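Long-range contacts in PLP-Dependent L-Arginine Hydroxylase MppP (Streptomyces wadayamensis, PDB 6C9B), which oxidises L-arginine with a pyridoxal 5'-phosphate cofactor, yielding 4-hydroxy-2-ketoarginine and 2-ketoarginine: residues B[108-113]-B[339-344]; B[140-145]-B[172-177]. All coordinates share one frame; numbering follows the deposited sequence.

In the fold
From the N terminus, the chain enters interaction 1 at strand 107-112 of the seven-stranded sheet; most of this strand, with Pro-113, forms its first side. It then passes through helix 116-124, edge strand 128-133 and helix 134-139 to the turn 140-145. Interaction 2 joins this turn to helix 168-181, closing a short loop that contains helix 144-149 and strand 152-156. Much later, after strand 331-335 of the smaller five-stranded sheet, the loop 339-344 returns to complete interaction 1. The short closure lies wholly within the long one. Interaction 2 ties together elements flanking the large sheet; interaction 1 joins that sheet to a loop between two strands of the smaller one. Their centres lie about 19 Å apart.

Interaction 1: B[108-113]-B[339-344]; sequences VALVHP and FHWAEP
An aromatic cluster of His-112, His-340 and Trp-341 closes the loop 339-344 over the end of strand 107-112. His-112 and the indole pair edge-to-face: imidazole CD2 leads, 3.5 Å from Trp-341 NE1, with the planes at 87°. Leu-110 CD2 covers the opposite indole face, 3.6 Å from Trp-341 CE2. The edge of His-340 is turned toward the face of His-112, offset, centroids 5.6 Å apart and planes at 85°. Trp-341 NE1 hydrogen-bonds to Val-111 O at 3.0 Å, the acceptor lying in the ring plane. Strand 107-112 is part of the large seven-stranded sheet of this aminotransferase-type fold; the loop links strands 331-335 and 350-354 of the smaller one. Ala-342 CB, in the loop's type I turn, lies over a face of His-112, 3.9 Å from the ring centroid. His-112 ND1 is hydrogen-bonded to Glu-133 OE2 of strand 128-133. After a cis peptide bond, Pro-113 CB makes a CH-pi contact over the centre of the His-340 ring (3.7 Å) and touches Phe-339 O at 3.2 Å. Trp-341 lies about 5 Å, side chain to side chain, from Asp-116, seen to bind magnesium in this protein although none is bound to this chain.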
ATOM      1  N   VAL B 108     -14.409  19.313   2.489  1.00 17.74           N
ATOM      2  CA  VAL B 108     -14.696  18.502   1.306  1.00 17.10           C
ATOM      3  C   VAL B 108     -16.161  18.108   1.333  1.00 19.61           C
ATOM      4  O   VAL B 108     -16.655  17.647   2.365  1.00 17.18           O
ATOM      5  CB  VAL B 108     -13.808  17.238   1.270  1.00 18.25           C
ATOM      6  CG1 VAL B 108     -14.115  16.340   0.097  1.00 16.78           C
ATOM      7  CG2 VAL B 108     -12.351  17.625   1.272  1.00 21.27           C
ATOM      8  N   ALA B 109     -16.862  18.312   0.215  1.00 17.42           N
ATOM      9  CA  ALA B 109     -18.208  17.774   0.060  1.00 16.49           C
ATOM     10  C   ALA B 109     -18.073  16.339  -0.433  1.00 18.72           C
ATOM     11  O   ALA B 109     -17.348  16.080  -1.400  1.00 19.45           O
ATOM     12  CB  ALA B 109     -19.017  18.632  -0.911  1.00 17.45           C
ATOM     13  N   LEU B 110     -18.712  15.395   0.275  1.00 15.88           N
ATOM     14  CA  LEU B 110     -18.546  13.977   0.019  1.00 14.95           C
ATOM     15  C   LEU B 110     -19.900  13.288  -0.074  1.00 15.44           C
ATOM     16  O   LEU B 110     -20.784  13.526   0.758  1.00 17.67           O
ATOM     17  CB  LEU B 110     -17.726  13.313   1.127  1.00 15.00           C
ATOM     18  CG  LEU B 110     -17.520  11.814   1.051  1.00 17.70           C
ATOM     19  CD1 LEU B 110     -16.760  11.391  -0.189  1.00 19.92           C
ATOM     20  CD2 LEU B 110     -16.757  11.373   2.252  1.00 16.43           C
ATOM     21  N   VAL B 111     -20.069  12.463  -1.106  1.00 15.46           N
ATOM     22  CA  VAL B 111     -21.334  11.735  -1.246  1.00 15.91           C
ATOM     23  C   VAL B 111     -21.572  10.849  -0.024  1.00 15.99           C
ATOM     24  O   VAL B 111     -20.644  10.285   0.569  1.00 15.37           O
ATOM     25  CB  VAL B 111     -21.355  10.925  -2.554  1.00 18.23           C
ATOM     26  CG1 VAL B 111     -20.262   9.841  -2.574  1.00 17.61           C
ATOM     27  CG2 VAL B 111     -22.732  10.318  -2.770  1.00 22.04           C
ATOM     28  N   HIS B 112     -22.837  10.756   0.380  1.00 16.92           N
ATOM     29  CA  HIS B 112     -23.228  10.055   1.590  1.00 16.96           C
ATOM     30  C   HIS B 112     -24.473   9.244   1.243  1.00 18.28           C
ATOM     31  O   HIS B 112     -25.442   9.807   0.722  1.00 18.44           O
ATOM     32  CB  HIS B 112     -23.524  11.074   2.696  1.00 18.78           C
ATOM     33  CG  HIS B 112     -23.925  10.470   4.000  1.00 20.79           C
ATOM     34  ND1 HIS B 112     -25.228  10.488   4.465  1.00 22.85           N
ATOM     35  CD2 HIS B 112     -23.192   9.858   4.956  1.00 23.06           C
ATOM     36  CE1 HIS B 112     -25.274   9.895   5.646  1.00 24.78           C
ATOM     37  NE2 HIS B 112     -24.056   9.508   5.968  1.00 19.12           N
ATOM     38  N   PRO B 113     -24.491   7.929   1.492  1.00 15.89           N
ATOM     39  CA  PRO B 113     -23.429   7.085   2.026  1.00 15.36           C
ATOM     40  C   PRO B 113     -22.349   6.831   1.000  1.00 19.35           C
ATOM     41  O   PRO B 113     -22.548   7.072  -0.201  1.00 18.06           O
ATOM     42  CB  PRO B 113     -24.169   5.795   2.374  1.00 19.45           C
ATOM     43  CG  PRO B 113     -25.206   5.715   1.270  1.00 17.65           C
ATOM     44  CD  PRO B 113     -25.678   7.140   1.103  1.00 18.27           C
ATOM     45  N   PHE B 339     -21.387   2.834   6.365  1.00 19.90           N
ATOM     46  CA  PHE B 339     -21.398   3.553   5.091  1.00 16.48           C
ATOM     47  C   PHE B 339     -22.038   4.921   5.231  1.00 19.93           C
ATOM     48  O   PHE B 339     -21.769   5.820   4.423  1.00 18.87           O
ATOM     49  CB  PHE B 339     -22.179   2.778   4.034  1.00 21.41           C
ATOM     50  CG  PHE B 339     -21.566   1.464   3.650  1.00 19.96           C
ATOM     51  CD1 PHE B 339     -20.538   1.397   2.730  1.00 22.79           C
ATOM     52  CD2 PHE B 339     -22.068   0.288   4.179  1.00 23.44           C
ATOM     53  CE1 PHE B 339     -19.987   0.181   2.369  1.00 37.46           C
ATOM     54  CE2 PHE B 339     -21.523  -0.931   3.821  1.00 24.02           C
ATOM     55  CZ  PHE B 339     -20.485  -0.985   2.916  1.00 32.18           C
ATOM     56  N   HIS B 340     -22.891   5.093   6.234  1.00 18.25           N
ATOM     57  CA  HIS B 340     -23.559   6.374   6.466  1.00 20.04           C
ATOM     58  C   HIS B 340     -22.707   7.150   7.460  1.00 18.23           C
ATOM     59  O   HIS B 340     -23.034   7.329   8.639  1.00 20.97           O
ATOM     60  CB  HIS B 340     -24.978   6.147   6.941  1.00 22.73           C
ATOM     61  CG  HIS B 340     -25.786   5.370   5.958  1.00 23.04           C
ATOM     62  ND1 HIS B 340     -26.617   5.974   5.036  1.00 23.77           N
ATOM     63  CD2 HIS B 340     -25.842   4.041   5.709  1.00 22.16           C
ATOM     64  CE1 HIS B 340     -27.186   5.039   4.291  1.00 25.41           C
ATOM     65  NE2 HIS B 340     -26.716   3.863   4.667  1.00 23.63           N
ATOM     66  N   TRP B 341     -21.575   7.605   6.918  1.00 18.94           N
ATOM     67  CA  TRP B 341     -20.467   8.111   7.710  1.00 21.60           C
ATOM     68  C   TRP B 341     -20.813   9.423   8.415  1.00 22.11           C
ATOM     69  O   TRP B 341     -20.132   9.795   9.363  1.00 22.87           O
ATOM     70  CB  TRP B 341     -19.233   8.270   6.806  1.00 20.54           C
ATOM     71  CG  TRP B 341     -19.493   9.104   5.583  1.00 17.51           C
ATOM     72  CD1 TRP B 341     -19.793   8.657   4.321  1.00 19.51           C
ATOM     73  CD2 TRP B 341     -19.499  10.544   5.515  1.00 15.33           C
ATOM     74  NE1 TRP B 341     -20.006   9.739   3.466  1.00 19.46           N
ATOM     75  CE2 TRP B 341     -19.813  10.901   4.174  1.00 15.81           C
ATOM     76  CE3 TRP B 341     -19.265  11.556   6.448  1.00 20.15           C
ATOM     77  CZ2 TRP B 341     -19.910  12.237   3.754  1.00 19.24           C
ATOM     78  CZ3 TRP B 341     -19.340  12.887   6.024  1.00 21.56           C
ATOM     79  CH2 TRP B 341     -19.677  13.205   4.693  1.00 18.86           C
ATOM     80  N   ALA B 342     -21.879  10.100   8.004  1.00 20.04           N
ATOM     81  CA  ALA B 342     -22.346  11.306   8.684  1.00 20.95           C
ATOM     82  C   ALA B 342     -23.540  11.064   9.602  1.00 26.71           C
ATOM     83  O   ALA B 342     -23.823  11.906  10.461  1.00 25.13           O
ATOM     84  CB  ALA B 342     -22.716  12.376   7.654  1.00 24.28           C
ATOM     85  N   GLU B 343     -24.252   9.951   9.436  1.00 24.54           N
ATOM     86  CA  GLU B 343     -25.459   9.672  10.202  1.00 23.73           C
ATOM     87  C   GLU B 343     -25.661   8.163  10.210  1.00 23.26           C
ATOM     88  O   GLU B 343     -26.462   7.637   9.430  1.00 24.62           O
ATOM     89  CB  GLU B 343     -26.678  10.368   9.598  1.00 27.77           C
ATOM     90  CG  GLU B 343     -27.878  10.386  10.537  1.00 29.89           C
ATOM     91  CD  GLU B 343     -27.682  11.369  11.681  1.00 42.72           C
ATOM     92  OE1 GLU B 343     -27.880  12.587  11.471  1.00 55.93           O
ATOM     93  OE2 GLU B 343     -27.284  10.922  12.771  1.00 38.89           O
ATOM     94  N   PRO B 344     -24.936   7.437  11.056  1.00 25.91           N
ATOM     95  CA  PRO B 344     -24.926   5.970  10.919  1.00 29.17           C
ATOM     96  C   PRO B 344     -26.286   5.338  11.117  1.00 31.16           C
ATOM     97  O   PRO B 344     -26.542   4.263  10.557  1.00 26.91           O
ATOM     98  CB  PRO B 344     -23.930   5.514  11.994  1.00 30.42           C
ATOM     99  CG  PRO B 344     -23.549   6.748  12.772  1.00 35.70           C
ATOM    100  CD  PRO B 344     -23.828   7.917  11.896  1.00 30.81           C
TER

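Interaction 2: B[140-145]-B[172-177]; sequences ADLSAE and RRLAEQ
Asp-141 opens the contact by setting its carboxylate against Arg-173 on helix 168-181. Arg-173 NE donates to Asp-141 OD2 at 3.1 Å in a fairly straight salt-bridging bond (161°). The oxygen lies close to the guanidinium plane, but the donor stands above the carboxylate plane, 49° out of it. The other carboxylate oxygen, OD1, rests 3.2 Å from Arg-173 CG and is salt-bridged to Arg-170, so the carboxylate is shared between two arginines. Arg-173 in turn has a second acid: its NH1 donates at 3.0 Å to Glu-176 OE1, one helical turn on, which accepts on its anti lone pair, away from the other carboxylate oxygen. With both acids at its edge and Gln-177 CG over one face, the guanidinium is fixed in rotation.

Leu-142 follows, gripped at both backbone polar atoms by the carboxamide of Gln-177. Leu-142 N donates a hydrogen bond to Gln-177 OE1 at 2.9 Å, on a lone pair, and Gln-177 NE2 donates one to Leu-142 O, also at 2.9 Å. The side-chain amide meets both the N-H and the C=O of one residue, which fixes which way round the amide lies. The extended Gln-177 chain (chi2 -161°) carries CD out toward the turn. Beside these bonds, Leu-142 CD1 presses on Leu-174 CD1 at 3.4 Å, tighter than usual for two methyl carbons.

Ser-143 then starts helix 144-149 as its N-cap, with OG bonded to Leu-146 N. This is packing of a connecting loop and a helix against the large sheet, away from the annotated sites. The turn passes from helix 134-139 to helix 144-149 against helix 168-181, with Leu-142 resting on Val-153 and Leu-174 on Val-155 of strand 152-156 and on Leu-185 of strand 184-188.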
ATOM      1  N   ALA B 140     -29.842  17.734  -8.634  1.00 21.44           N
ATOM      2  CA  ALA B 140     -29.835  19.187  -8.723  1.00 23.34           C
ATOM      3  C   ALA B 140     -28.405  19.695  -8.704  1.00 19.73           C
ATOM      4  O   ALA B 140     -27.507  19.023  -8.212  1.00 22.48           O
ATOM      5  CB  ALA B 140     -30.616  19.812  -7.571  1.00 25.85           C
ATOM      6  N   ASP B 141     -28.214  20.900  -9.242  1.00 22.12           N
ATOM      7  CA  ASP B 141     -26.924  21.553  -9.092  1.00 21.54           C
ATOM      8  C   ASP B 141     -26.592  21.683  -7.610  1.00 21.19           C
ATOM      9  O   ASP B 141     -27.475  21.877  -6.772  1.00 22.96           O
ATOM     10  CB  ASP B 141     -26.942  22.948  -9.710  1.00 23.00           C
ATOM     11  CG  ASP B 141     -27.013  22.952 -11.209  1.00 28.79           C
ATOM     12  OD1 ASP B 141     -27.133  21.891 -11.836  1.00 29.73           O
ATOM     13  OD2 ASP B 141     -26.945  24.071 -11.777  1.00 28.14           O
ATOM     14  N   LEU B 142     -25.308  21.618  -7.275  1.00 22.17           N
ATOM     15  CA  LEU B 142     -24.894  22.007  -5.935  1.00 22.16           C
ATOM     16  C   LEU B 142     -25.045  23.510  -5.736  1.00 22.59           C
ATOM     17  O   LEU B 142     -24.935  24.314  -6.674  1.00 24.43           O
ATOM     18  CB  LEU B 142     -23.443  21.598  -5.669  1.00 26.09           C
ATOM     19  CG  LEU B 142     -23.170  20.108  -5.840  1.00 24.99           C
ATOM     20  CD1 LEU B 142     -21.683  19.792  -5.557  1.00 26.77           C
ATOM     21  CD2 LEU B 142     -24.087  19.272  -4.949  1.00 27.72           C
ATOM     22  N   SER B 143     -25.327  23.899  -4.495  1.00 24.20           N
ATOM     23  CA  SER B 143     -25.597  25.300  -4.218  1.00 23.74           C
ATOM     24  C   SER B 143     -24.301  26.103  -4.269  1.00 30.28           C
ATOM     25  O   SER B 143     -23.205  25.587  -4.048  1.00 26.01           O
ATOM     26  CB  SER B 143     -26.279  25.453  -2.855  1.00 33.25           C
ATOM     27  OG  SER B 143     -25.351  25.278  -1.804  1.00 32.94           O
ATOM     28  N   ALA B 144     -24.429  27.390  -4.595  1.00 33.70           N
ATOM     29  CA  ALA B 144     -23.249  28.241  -4.594  1.00 35.16           C
ATOM     30  C   ALA B 144     -22.687  28.373  -3.190  1.00 21.26           C
ATOM     31  O   ALA B 144     -21.474  28.524  -3.005  1.00 31.42           O
ATOM     32  CB  ALA B 144     -23.607  29.615  -5.174  1.00 35.28           C
ATOM     33  N   GLU B 145     -23.567  28.320  -2.187  1.00 31.60           N
ATOM     34  CA  GLU B 145     -23.128  28.390  -0.802  1.00 37.01           C
ATOM     35  C   GLU B 145     -22.250  27.200  -0.463  1.00 30.62           C
ATOM     36  O   GLU B 145     -21.198  27.347   0.170  1.00 30.70           O
ATOM     37  CB  GLU B 145     -24.346  28.445   0.120  1.00 45.54           C
ATOM     38  CG  GLU B 145     -24.085  27.929   1.530  1.00 61.53           C
ATOM     39  CD  GLU B 145     -25.071  28.460   2.549  1.00 78.59           C
ATOM     40  OE1 GLU B 145     -25.596  29.575   2.346  1.00 79.60           O
ATOM     41  OE2 GLU B 145     -25.321  27.758   3.554  1.00 86.47           O
ATOM     42  N   ARG B 172     -21.081  16.361 -16.195  1.00 19.32           N
ATOM     43  CA  ARG B 172     -20.734  17.563 -16.951  1.00 21.82           C
ATOM     44  C   ARG B 172     -21.099  18.809 -16.167  1.00 20.90           C
ATOM     45  O   ARG B 172     -20.287  19.734 -16.028  1.00 24.34           O
ATOM     46  CB  ARG B 172     -21.439  17.553 -18.319  1.00 26.16           C
ATOM     47  CG  ARG B 172     -21.212  18.831 -19.124  1.00 28.94           C
ATOM     48  CD  ARG B 172     -21.847  18.725 -20.517  1.00 36.56           C
ATOM     49  NE  ARG B 172     -21.260  17.603 -21.248  1.00 77.60           N
ATOM     50  CZ  ARG B 172     -21.880  16.461 -21.553  1.00 79.92           C
ATOM     51  NH1 ARG B 172     -21.206  15.517 -22.199  1.00 61.82           N
ATOM     52  NH2 ARG B 172     -23.159  16.257 -21.241  1.00 71.12           N
ATOM     53  N   ARG B 173     -22.321  18.850 -15.631  1.00 22.21           N
ATOM     54  CA  ARG B 173     -22.744  20.029 -14.883  1.00 20.19           C
ATOM     55  C   ARG B 173     -21.909  20.220 -13.620  1.00 18.34           C
ATOM     56  O   ARG B 173     -21.524  21.348 -13.279  1.00 22.45           O
ATOM     57  CB  ARG B 173     -24.226  19.930 -14.532  1.00 25.00           C
ATOM     58  CG  ARG B 173     -24.744  21.153 -13.794  1.00 41.73           C
ATOM     59  CD  ARG B 173     -24.704  22.417 -14.688  1.00 53.66           C
ATOM     60  NE  ARG B 173     -24.754  23.644 -13.897  1.00 65.66           N
ATOM     61  CZ  ARG B 173     -24.083  24.765 -14.169  1.00 71.88           C
ATOM     62  NH1 ARG B 173     -23.271  24.852 -15.224  1.00 50.54           N
ATOM     63  NH2 ARG B 173     -24.221  25.809 -13.361  1.00 76.79           N
ATOM     64  N   LEU B 174     -21.614  19.135 -12.912  1.00 18.63           N
ATOM     65  CA  LEU B 174     -20.806  19.240 -11.700  1.00 17.35           C
ATOM     66  C   LEU B 174     -19.397  19.741 -12.021  1.00 19.87           C
ATOM     67  O   LEU B 174     -18.841  20.575 -11.303  1.00 20.36           O
ATOM     68  CB  LEU B 174     -20.762  17.870 -11.026  1.00 20.39           C
ATOM     69  CG  LEU B 174     -20.098  17.752  -9.666  1.00 34.01           C
ATOM     70  CD1 LEU B 174     -20.768  18.649  -8.638  1.00 31.05           C
ATOM     71  CD2 LEU B 174     -20.195  16.299  -9.205  1.00 31.94           C
ATOM     72  N   ALA B 175     -18.793  19.222 -13.090  1.00 21.90           N
ATOM     73  CA  ALA B 175     -17.471  19.696 -13.474  1.00 17.32           C
ATOM     74  C   ALA B 175     -17.506  21.166 -13.898  1.00 19.20           C
ATOM     75  O   ALA B 175     -16.578  21.928 -13.601  1.00 22.15           O
ATOM     76  CB  ALA B 175     -16.903  18.825 -14.590  1.00 25.03           C
ATOM     77  N   GLU B 176     -18.564  21.589 -14.599  1.00 20.56           N
ATOM     78  CA  GLU B 176     -18.703  23.006 -14.919  1.00 21.23           C
ATOM     79  C   GLU B 176     -18.816  23.854 -13.656  1.00 25.28           C
ATOM     80  O   GLU B 176     -18.198  24.917 -13.573  1.00 22.92           O
ATOM     81  CB  GLU B 176     -19.910  23.235 -15.817  1.00 22.39           C
ATOM     82  CG  GLU B 176     -19.764  22.636 -17.204  1.00 26.77           C
ATOM     83  CD  GLU B 176     -21.046  22.725 -18.009  1.00 30.20           C
ATOM     84  OE1 GLU B 176     -22.070  23.212 -17.484  1.00 32.94           O
ATOM     85  OE2 GLU B 176     -21.041  22.287 -19.170  1.00 34.60           O
ATOM     86  N   GLN B 177     -19.623  23.409 -12.675  1.00 19.66           N
ATOM     87  CA  GLN B 177     -19.752  24.127 -11.410  1.00 19.23           C
ATOM     88  C   GLN B 177     -18.414  24.223 -10.685  1.00 22.25           C
ATOM     89  O   GLN B 177     -18.059  25.300 -10.180  1.00 22.35           O
ATOM     90  CB  GLN B 177     -20.786  23.466 -10.499  1.00 22.30           C
ATOM     91  CG  GLN B 177     -22.232  23.469 -10.994  1.00 24.79           C
ATOM     92  CD  GLN B 177     -23.162  23.220  -9.863  1.00 21.83           C
ATOM     93  OE1 GLN B 177     -23.444  22.048  -9.493  1.00 25.43           O
ATOM     94  NE2 GLN B 177     -23.600  24.310  -9.232  1.00 25.42           N
TER